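Local coordinates for BCL2-like 10 (Danio rerio, PDB 6FBX), which promotes cell survival as a Bcl-2 family member, binding the BH3 segment of a pro-apoptotic partner, here Bad, and probably so restraining apoptosis, at residues Pro31-Glu34 and Ser35-Ala38; Asp19-Ser22 and Phe23-Ile27; Val92-Phe95 and Thr96-Val100; Ala102-Leu105 and Leu106-Glu110. All coordinates share one frame; numbering follows the deposited sequence.

Contact 1 of 4, residues Pro31-Glu34 and Ser35-Ala38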
loop_
_atom_site.group_PDB
_atom_site.type_symbol
_atom_site.label_atom_id
_atom_site.label_comp_id
_atom_site.label_asym_id
_atom_site.label_seq_id
_atom_site.Cartn_x
_atom_site.Cartn_y
_atom_site.Cartn_z
ATOM N N PRO A 31 17.165 2.713 -4.996
ATOM C CA PRO A 31 15.819 3.139 -5.390
ATOM C C PRO A 31 15.797 3.588 -6.840
ATOM O O PRO A 31 16.682 4.340 -7.276
ATOM C CB PRO A 31 15.523 4.307 -4.437
ATOM C CG PRO A 31 16.373 4.049 -3.250
ATOM C CD PRO A 31 17.620 3.393 -3.768
ATOM N N PRO A 32 14.808 3.143 -7.625
ATOM C CA PRO A 32 14.758 3.555 -9.036
ATOM C C PRO A 32 14.291 4.983 -9.251
ATOM O O PRO A 32 14.498 5.518 -10.348
ATOM C CB PRO A 32 13.765 2.561 -9.655
ATOM C CG PRO A 32 12.872 2.183 -8.524
ATOM C CD PRO A 32 13.752 2.166 -7.303
ATOM N N SER A 33 13.674 5.612 -8.254
ATOM C CA SER A 33 13.122 6.949 -8.415
ATOM C C SER A 33 13.115 7.646 -7.064
ATOM O O SER A 33 13.180 7.006 -6.012
ATOM C CB SER A 33 11.699 6.907 -8.984
ATOM O OG SER A 33 10.798 6.339 -8.044
ATOM N N GLU A 34 13.029 8.978 -7.107
ATOM C CA GLU A 34 12.925 9.751 -5.876
ATOM C C GLU A 34 11.704 9.326 -5.066
ATOM O O GLU A 34 11.761 9.247 -3.833
ATOM C CB GLU A 34 12.864 11.243 -6.204
ATOM C CG GLU A 34 13.052 12.156 -5.006
ATOM C CD GLU A 34 12.699 13.599 -5.313
ATOM O OE1 GLU A 34 12.548 13.935 -6.507
ATOM O OE2 GLU A 34 12.567 14.396 -4.360
ATOM N N SER A 35 10.591 9.037 -5.746
ATOM C CA SER A 35 9.389 8.589 -5.047
ATOM C C SER A 35 9.599 7.229 -4.399
ATOM O O SER A 35 9.093 6.979 -3.299
ATOM C CB SER A 35 8.203 8.553 -6.014
ATOM O OG SER A 35 8.505 7.790 -7.167
ATOM N N ALA A 36 10.345 6.340 -5.059
ATOM C CA ALA A 36 10.655 5.048 -4.458
ATOM C C ALA A 36 11.507 5.217 -3.210
ATOM O O ALA A 36 11.257 4.569 -2.187
ATOM C CB ALA A 36 11.363 4.156 -5.475
ATOM N N GLU A 37 12.522 6.083 -3.268
ATOM C CA GLU A 37 13.318 6.354 -2.077
ATOM C C GLU A 37 12.439 6.860 -0.941
ATOM O O GLU A 37 12.601 6.446 0.214
ATOM C CB GLU A 37 14.419 7.368 -2.394
ATOM C CG GLU A 37 15.356 7.636 -1.226
ATOM C CD GLU A 37 16.584 8.429 -1.628
ATOM O OE1 GLU A 37 17.453 8.659 -0.761
ATOM O OE2 GLU A 37 16.685 8.819 -2.811
ATOM N N ALA A 38 11.484 7.736 -1.256
ATOM C CA ALA A 38 10.605 8.280 -0.227
ATOM C C ALA A 38 9.683 7.210 0.342
ATOM O O ALA A 38 9.506 7.122 1.564
ATOM C CB ALA A 38 9.788 9.437 -0.797
#

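Contact 2 of 4, residues Asp19-Ser22 and Phe23-Ile27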
loop_
_atom_site.group_PDB
_atom_site.type_symbol
_atom_site.label_atom_id
_atom_site.label_comp_id
_atom_site.label_asym_id
_atom_site.label_seq_id
_atom_site.Cartn_x
_atom_site.Cartn_y
_atom_site.Cartn_z
ATOM N N ASP A 19 8.607 -1.929 -6.511
ATOM C CA ASP A 19 9.878 -1.649 -5.853
ATOM C C ASP A 19 9.779 -1.866 -4.350
ATOM O O ASP A 19 10.656 -2.496 -3.745
ATOM C CB ASP A 19 10.336 -0.221 -6.141
ATOM C CG ASP A 19 11.578 0.148 -5.357
ATOM O OD1 ASP A 19 12.680 -0.279 -5.758
ATOM O OD2 ASP A 19 11.446 0.836 -4.324
ATOM N N TYR A 20 8.727 -1.336 -3.719
ATOM C CA TYR A 20 8.614 -1.484 -2.274
ATOM C C TYR A 20 8.462 -2.948 -1.890
ATOM O O TYR A 20 9.085 -3.415 -0.930
ATOM C CB TYR A 20 7.440 -0.676 -1.720
ATOM C CG TYR A 20 7.443 -0.717 -0.216
ATOM C CD1 TYR A 20 8.479 -0.128 0.497
ATOM C CD2 TYR A 20 6.455 -1.390 0.496
ATOM C CE1 TYR A 20 8.523 -0.181 1.873
ATOM C CE2 TYR A 20 6.484 -1.438 1.883
ATOM C CZ TYR A 20 7.527 -0.838 2.561
ATOM O OH TYR A 20 7.582 -0.887 3.934
ATOM N N ILE A 21 7.645 -3.692 -2.635
ATOM C CA ILE A 21 7.460 -5.110 -2.343
ATOM C C ILE A 21 8.777 -5.865 -2.487
ATOM O O ILE A 21 9.120 -6.709 -1.647
ATOM C CB ILE A 21 6.351 -5.682 -3.247
ATOM C CG1 ILE A 21 4.991 -5.184 -2.752
ATOM C CG2 ILE A 21 6.386 -7.204 -3.266
ATOM C CD1 ILE A 21 3.849 -5.427 -3.715
ATOM N N SER A 22 9.539 -5.580 -3.546
ATOM C CA SER A 22 10.852 -6.203 -3.695
ATOM C C SER A 22 11.766 -5.823 -2.538
ATOM O O SER A 22 12.492 -6.666 -2.000
ATOM C CB SER A 22 11.484 -5.793 -5.026
ATOM O OG SER A 22 10.667 -6.158 -6.123
ATOM N N PHE A 23 11.741 -4.548 -2.149
ATOM C CA PHE A 23 12.532 -4.075 -1.018
ATOM C C PHE A 23 12.201 -4.856 0.249
ATOM O O PHE A 23 13.093 -5.177 1.047
ATOM C CB PHE A 23 12.270 -2.579 -0.844
ATOM C CG PHE A 23 13.014 -1.936 0.287
ATOM C CD1 PHE A 23 14.391 -1.801 0.252
ATOM C CD2 PHE A 23 12.322 -1.411 1.364
ATOM C CE1 PHE A 23 15.066 -1.185 1.293
ATOM C CE2 PHE A 23 12.988 -0.794 2.403
ATOM C CZ PHE A 23 14.361 -0.678 2.367
ATOM N N CYS A 24 10.926 -5.193 0.440
ATOM C CA CYS A 24 10.492 -5.994 1.577
ATOM C C CYS A 24 10.779 -7.479 1.408
ATOM O O CYS A 24 10.610 -8.236 2.372
ATOM C CB CYS A 24 8.992 -5.795 1.807
ATOM S SG CYS A 24 8.565 -4.132 2.333
ATOM N N SER A 25 11.203 -7.917 0.223
ATOM C CA SER A 25 11.434 -9.327 -0.058
ATOM C C SER A 25 12.915 -9.692 -0.038
ATOM O O SER A 25 13.310 -10.694 -0.643
ATOM C CB SER A 25 10.816 -9.697 -1.407
ATOM O OG SER A 25 9.430 -9.389 -1.427
ATOM N N GLY A 26 13.740 -8.899 0.643
ATOM C CA GLY A 26 15.146 -9.204 0.794
ATOM C C GLY A 26 16.038 -8.728 -0.332
ATOM O O GLY A 26 17.260 -8.901 -0.243
ATOM N N ILE A 27 15.478 -8.139 -1.382
ATOM C CA ILE A 27 16.279 -7.645 -2.496
ATOM C C ILE A 27 16.856 -6.286 -2.130
ATOM O O ILE A 27 16.161 -5.418 -1.585
ATOM C CB ILE A 27 15.435 -7.571 -3.782
ATOM C CG1 ILE A 27 14.926 -8.964 -4.161
ATOM C CG2 ILE A 27 16.259 -6.978 -4.926
ATOM C CD1 ILE A 27 13.897 -8.964 -5.270
#

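Contact 3 of 4, residues Val92-Phe95 and Thr96-Val100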
loop_
_atom_site.group_PDB
_atom_site.type_symbol
_atom_site.label_atom_id
_atom_site.label_comp_id
_atom_site.label_asym_id
_atom_site.label_seq_id
_atom_site.Cartn_x
_atom_site.Cartn_y
_atom_site.Cartn_z
ATOM N N VAL A 92 0.379 5.472 2.491
ATOM C CA VAL A 92 1.563 4.829 3.053
ATOM C C VAL A 92 1.177 3.542 3.770
ATOM O O VAL A 92 1.842 2.511 3.622
ATOM C CB VAL A 92 2.310 5.800 3.985
ATOM C CG1 VAL A 92 3.410 5.072 4.758
ATOM C CG2 VAL A 92 2.915 6.945 3.185
ATOM N N SER A 93 0.094 3.574 4.550
ATOM C CA SER A 93 -0.314 2.378 5.280
ATOM C C SER A 93 -0.665 1.240 4.336
ATOM O O SER A 93 -0.417 0.073 4.658
ATOM C CB SER A 93 -1.492 2.690 6.204
ATOM O OG SER A 93 -2.723 2.711 5.507
ATOM N N ILE A 94 -1.237 1.553 3.169
ATOM C CA ILE A 94 -1.532 0.511 2.186
ATOM C C ILE A 94 -0.240 -0.155 1.731
ATOM O O ILE A 94 -0.146 -1.388 1.658
ATOM C CB ILE A 94 -2.323 1.098 1.000
ATOM C CG1 ILE A 94 -3.734 1.480 1.457
ATOM C CG2 ILE A 94 -2.363 0.104 -0.166
ATOM C CD1 ILE A 94 -4.578 2.193 0.406
ATOM N N PHE A 95 0.784 0.655 1.431
ATOM C CA PHE A 95 2.078 0.107 1.038
ATOM C C PHE A 95 2.713 -0.680 2.178
ATOM O O PHE A 95 3.225 -1.784 1.967
ATOM C CB PHE A 95 3.011 1.234 0.574
ATOM C CG PHE A 95 2.813 1.632 -0.862
ATOM C CD1 PHE A 95 3.779 1.344 -1.813
ATOM C CD2 PHE A 95 1.662 2.282 -1.263
ATOM C CE1 PHE A 95 3.603 1.704 -3.133
ATOM C CE2 PHE A 95 1.479 2.645 -2.588
ATOM C CZ PHE A 95 2.449 2.353 -3.521
ATOM N N THR A 96 2.685 -0.132 3.399
ATOM C CA THR A 96 3.256 -0.841 4.540
ATOM C C THR A 96 2.591 -2.197 4.724
ATOM O O THR A 96 3.265 -3.224 4.859
ATOM C CB THR A 96 3.102 -0.012 5.815
ATOM O OG1 THR A 96 3.702 1.277 5.633
ATOM C CG2 THR A 96 3.763 -0.720 6.993
ATOM N N PHE A 97 1.258 -2.212 4.742
ATOM C CA PHE A 97 0.531 -3.458 4.946
ATOM C C PHE A 97 0.840 -4.463 3.845
ATOM O O PHE A 97 1.056 -5.649 4.120
ATOM C CB PHE A 97 -0.968 -3.169 5.010
ATOM C CG PHE A 97 -1.807 -4.384 5.251
ATOM C CD1 PHE A 97 -1.583 -5.184 6.353
ATOM C CD2 PHE A 97 -2.834 -4.716 4.385
ATOM C CE1 PHE A 97 -2.354 -6.306 6.581
ATOM C CE2 PHE A 97 -3.613 -5.838 4.610
ATOM C CZ PHE A 97 -3.372 -6.629 5.710
ATOM N N THR A 98 0.873 -4.011 2.592
ATOM C CA THR A 98 1.118 -4.932 1.486
ATOM C C THR A 98 2.543 -5.468 1.522
ATOM O O THR A 98 2.787 -6.626 1.168
ATOM C CB THR A 98 0.830 -4.236 0.156
ATOM O OG1 THR A 98 -0.522 -3.763 0.154
ATOM C CG2 THR A 98 1.020 -5.195 -1.008
ATOM N N GLY A 99 3.497 -4.641 1.952
ATOM C CA GLY A 99 4.859 -5.117 2.117
ATOM C C GLY A 99 4.975 -6.217 3.154
ATOM O O GLY A 99 5.701 -7.194 2.957
ATOM N N VAL A 100 4.273 -6.069 4.281
ATOM C CA VAL A 100 4.279 -7.118 5.296
ATOM C C VAL A 100 3.556 -8.352 4.774
ATOM O O VAL A 100 4.000 -9.487 4.986
ATOM C CB VAL A 100 3.646 -6.601 6.602
ATOM C CG1 VAL A 100 3.570 -7.714 7.642
ATOM C CG2 VAL A 100 4.439 -5.426 7.148
#

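Contact 4 of 4, residues Ala102-Leu105 and Leu106-Glu110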
loop_
_atom_site.group_PDB
_atom_site.type_symbol
_atom_site.label_atom_id
_atom_site.label_comp_id
_atom_site.label_asym_id
_atom_site.label_seq_id
_atom_site.Cartn_x
_atom_site.Cartn_y
_atom_site.Cartn_z
ATOM N N ALA A 102 3.302 -9.326 1.651
ATOM C CA ALA A 102 4.182 -9.988 0.695
ATOM C C ALA A 102 5.269 -10.783 1.407
ATOM O O ALA A 102 5.572 -11.917 1.022
ATOM C CB ALA A 102 4.799 -8.951 -0.242
ATOM N N SER A 103 5.869 -10.201 2.448
ATOM C CA SER A 103 6.917 -10.902 3.185
ATOM C C SER A 103 6.367 -12.148 3.867
ATOM O O SER A 103 7.047 -13.179 3.934
ATOM C CB SER A 103 7.547 -9.965 4.215
ATOM O OG SER A 103 8.062 -8.802 3.594
ATOM N N GLU A 104 5.140 -12.071 4.385
ATOM C CA GLU A 104 4.540 -13.230 5.039
ATOM C C GLU A 104 4.247 -14.334 4.029
ATOM O O GLU A 104 4.468 -15.517 4.311
ATOM C CB GLU A 104 3.268 -12.811 5.780
ATOM C CG GLU A 104 2.514 -13.945 6.462
ATOM C CD GLU A 104 3.247 -14.502 7.664
ATOM O OE1 GLU A 104 4.032 -13.753 8.283
ATOM O OE2 GLU A 104 3.030 -15.688 7.998
ATOM N N LEU A 105 3.755 -13.969 2.841
ATOM C CA LEU A 105 3.492 -14.973 1.815
ATOM C C LEU A 105 4.776 -15.680 1.398
ATOM O O LEU A 105 4.785 -16.900 1.195
ATOM C CB LEU A 105 2.811 -14.325 0.610
ATOM C CG LEU A 105 1.362 -13.895 0.848
ATOM C CD1 LEU A 105 0.894 -12.912 -0.219
ATOM C CD2 LEU A 105 0.451 -15.114 0.883
ATOM N N LEU A 106 5.875 -14.933 1.268
ATOM C CA LEU A 106 7.162 -15.560 0.985
ATOM C C LEU A 106 7.583 -16.487 2.117
ATOM O O LEU A 106 8.071 -17.596 1.872
ATOM C CB LEU A 106 8.225 -14.489 0.740
ATOM C CG LEU A 106 8.399 -14.048 -0.716
ATOM C CD1 LEU A 106 7.077 -13.605 -1.325
ATOM C CD2 LEU A 106 9.433 -12.935 -0.819
ATOM N N SER A 107 7.405 -16.051 3.368
ATOM C CA SER A 107 7.738 -16.907 4.501
ATOM C C SER A 107 6.959 -18.213 4.463
ATOM O O SER A 107 7.451 -19.244 4.934
ATOM C CB SER A 107 7.467 -16.176 5.816
ATOM O OG SER A 107 8.400 -15.132 6.023
ATOM N N ARG A 108 5.751 -18.192 3.910
ATOM C CA ARG A 108 4.904 -19.375 3.836
ATOM C C ARG A 108 5.189 -20.234 2.612
ATOM O O ARG A 108 4.476 -21.215 2.385
ATOM C CB ARG A 108 3.432 -18.953 3.849
ATOM C CG ARG A 108 3.037 -18.244 5.135
ATOM C CD ARG A 108 1.585 -17.809 5.143
ATOM N NE ARG A 108 1.202 -17.308 6.461
ATOM C CZ ARG A 108 -0.048 -17.231 6.909
ATOM N NH1 ARG A 108 -0.285 -16.763 8.127
ATOM N NH2 ARG A 108 -1.062 -17.629 6.148
ATOM N N GLY A 109 6.206 -19.896 1.824
ATOM C CA GLY A 109 6.601 -20.710 0.693
ATOM C C GLY A 109 5.994 -20.320 -0.635
ATOM O O GLY A 109 6.152 -21.064 -1.609
ATOM N N GLU A 110 5.312 -19.181 -0.713
ATOM C CA GLU A 110 4.688 -18.765 -1.959
ATOM C C GLU A 110 5.725 -18.170 -2.908
ATOM O O GLU A 110 6.827 -17.780 -2.509
ATOM C CB GLU A 110 3.579 -17.746 -1.691
ATOM C CG GLU A 110 2.495 -18.238 -0.743
ATOM C CD GLU A 110 1.715 -19.411 -1.303
ATOM O OE1 GLU A 110 1.801 -19.656 -2.524
ATOM O OE2 GLU A 110 1.017 -20.090 -0.520
HETATM O O HOH W 1 9.783 -13.105 4.166
HETATM O O HOH W 2 1.978 -17.178 10.130
#

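Contact 1 of 4, residues Pro31-Glu34 and Ser35-Ala38
Ser33 and Ser35 turn their hydroxyls to each other, OG to OG at 2.9 Å, a hydrogen bond whose direction is open. Both take the same rotamer: in each, OG sits between the backbone N and the carbonyl carbon (chi1 68° for Ser33, 53° for Ser35), which swings Ser33 OG back over the first turn of the helix. There it also stands 3.0 Å from Ala36 N. Ser33 is the N-cap residue of helix 34-49, and its carbonyl O takes a nearly straight bond from Glu37 N (3.0 Å, 166°). Ahead of the cap, two prolines lie against the same turn. The methyl of Ala36 meets the CD methylene of Pro32, Ala36 CB to Pro32 CD 3.6 Å, and Asp19 and Leu16 of helix 2-24 touch this methyl as well. Pro31 comes in obliquely over the root of the Glu37 side chain, its CB 3.8 Å from Glu37 CB. Beyond that root Glu37 runs out extended, with CG anti to the backbone N, and is exposed. The Ser35 side chain touches Trp140 and Cys144 of helix 139-146.

Contact 2 of 4, residues Asp19-Ser22 and Phe23-Ile27
Tyr20 and Cys24, one helical turn apart, make a sulfur-aromatic contact: SG lies over one face of the ring, 3.7 Å from the centroid and 25° off the ring normal, displaced toward the rim so that CE2 is its closest ring atom at 3.4 Å. The thiol gets there because chi1 of -67° lays SG beside the backbone N of Cys24. Phe23 comes obliquely to the same tyrosine and presents a ring edge, its CD2 4.0 Å from Tyr20 CE1. An alanine in place of Tyr20 would probably leave the cysteine sulfur without its aromatic face and the Phe23 edge without its tyrosine partner.

In the backbone, the carbonyls of residues 19-22 are answered one by one. Asp19 O takes Phe23 N at 2.8 Å, and Tyr20 O takes Cys24 N. Ile21 O is gripped by a side chain, Ser25 OG donating at 2.7 Å from above the carbonyl plane. Ser22 O receives Ser25 N at 2.9 Å, also from above its plane, and a weak bond from Ile27 N. Gly26 between them has a positive phi of 86°, which lets the chain turn off the helix. Two side-chain ends look outside: Ser22 OG bonds to Glu18 O, and Asp19 OD1 makes a salt bridge with Arg40 of helix 34-49. The chemistry implies that these four carbonyls are supplied locally, one by a serine hydroxyl, and Cys24 O by Ser103 OG of helix 88-107, while the aromatic side packs through a sulfur-aromatic contact and an apolar approach of Phe23.

Contact 3 of 4, residues Val92-Phe95 and Thr96-Val100
Ile94 O is held by two donors of a single residue: Thr98 OG1 gives a hydrogen bond of 2.8 Å and Thr98 N one of 3.0 Å, reaching the oxygen from opposite faces of its carbonyl plane. The hydroxyl can turn back because chi1 of -57° lays OG1 beside its own backbone N, while the methyl CG2 points off to the other side. Replacing Thr98 by a valine would keep the bulk but is likely to strip Ile94 O of its second donor in a buried place.

Thr96 has the same rotamer two residues earlier, with OG1 3.0 Å from Val92 O. Whether its proton goes there is unsettled, since Ala43 O of helix 34-49 is a hydrogen-bond partner too. Thr96 N bonds to Val92 O at 2.8 Å. Val92 passes the threonine at a slant, its CG1 3.9 Å from Thr96 OG1. Further bonds run from Phe97 N to Ser93 O and from Gly99 N to Phe95 O. The ring of Phe97 swings outward to an edge-to-face contact with Phe61 and packs on the bound peptide, whereas Thr98 faces Leu118 and Ile122 of helix 112-129. A buried helix with other helices packed round it and one flank lining the BH3-binding groove is the central hydrophobic helix of the Bcl-2 fold, here residues 88-107.

Contact 4 of 4, residues Ala102-Leu105 and Leu106-Glu110
Glu104 slants across the NE part of the Arg108 side chain, with Glu104 CG 3.6 Å from Arg108 NE and the carboxylate plane turned 83° from the guanidinium plane. Despite that near-perpendicular setting they form a salt bridge: Arg108 NE donates to Glu104 OE2 at 2.9 Å, entering by the anti lone pair, with OE2 at the guanidinium edge and 16° out of its plane. The bend in the glutamate chain at chi2 brings the carboxylate across, while the arginine runs straight from CG to NE to meet it. A water closes the outer side of the pair, donating to OE2 and accepting from Arg108 NH1, and NH2 makes a second salt bridge to Asp63 of helix 51-65. The arginine therefore answers to two carboxylates, which is likely to keep its guanidinium from turning.

Here helix 88-107 closes in a Schellman motif. Gly109, at a positive phi of 94°, lets the chain fold back, with Glu110 N bonding to Leu105 O and Gly109 N to Leu106 O, both at 3.0 Å; a side chain at Gly109 would press on the carbonyl O of Arg108. Glu110 then lays its CG across Leu105, 4.1 Å from CD2, before its chain bends off. On another side, Leu106 takes an off-staggered first torsion that brings CD1 within 3.3 Å of Ala102 O. A second water is bound by Ser103 O and Ser107 OG, and Ser103 OG lies between two carbonyl acceptors for its single proton, Gly99 O and Cys24 O of helix 2-24.

Overall arrangement
From the N terminus the order is contact 2, contact 1, contact 3, contact 4. Each is a continuous run of eight or nine residues; they lie in series and none nests in or crosses another. Contact 2 ends helix 2-24, contact 1 starts helix 34-49 after the intervening loop, and the two meet where Asp19 packs on Pro32 and Ala36. Contacts 3 and 4 follow each other along helix 88-107, from its buried middle to its exposed end. The end of helix 2-24 and the residue after it reach both: Tyr20 rests on Phe95 and Gly99, while Ser25 touches Leu106. Contacts 1 and 4 stay apart, their centres about 24 Å from each other.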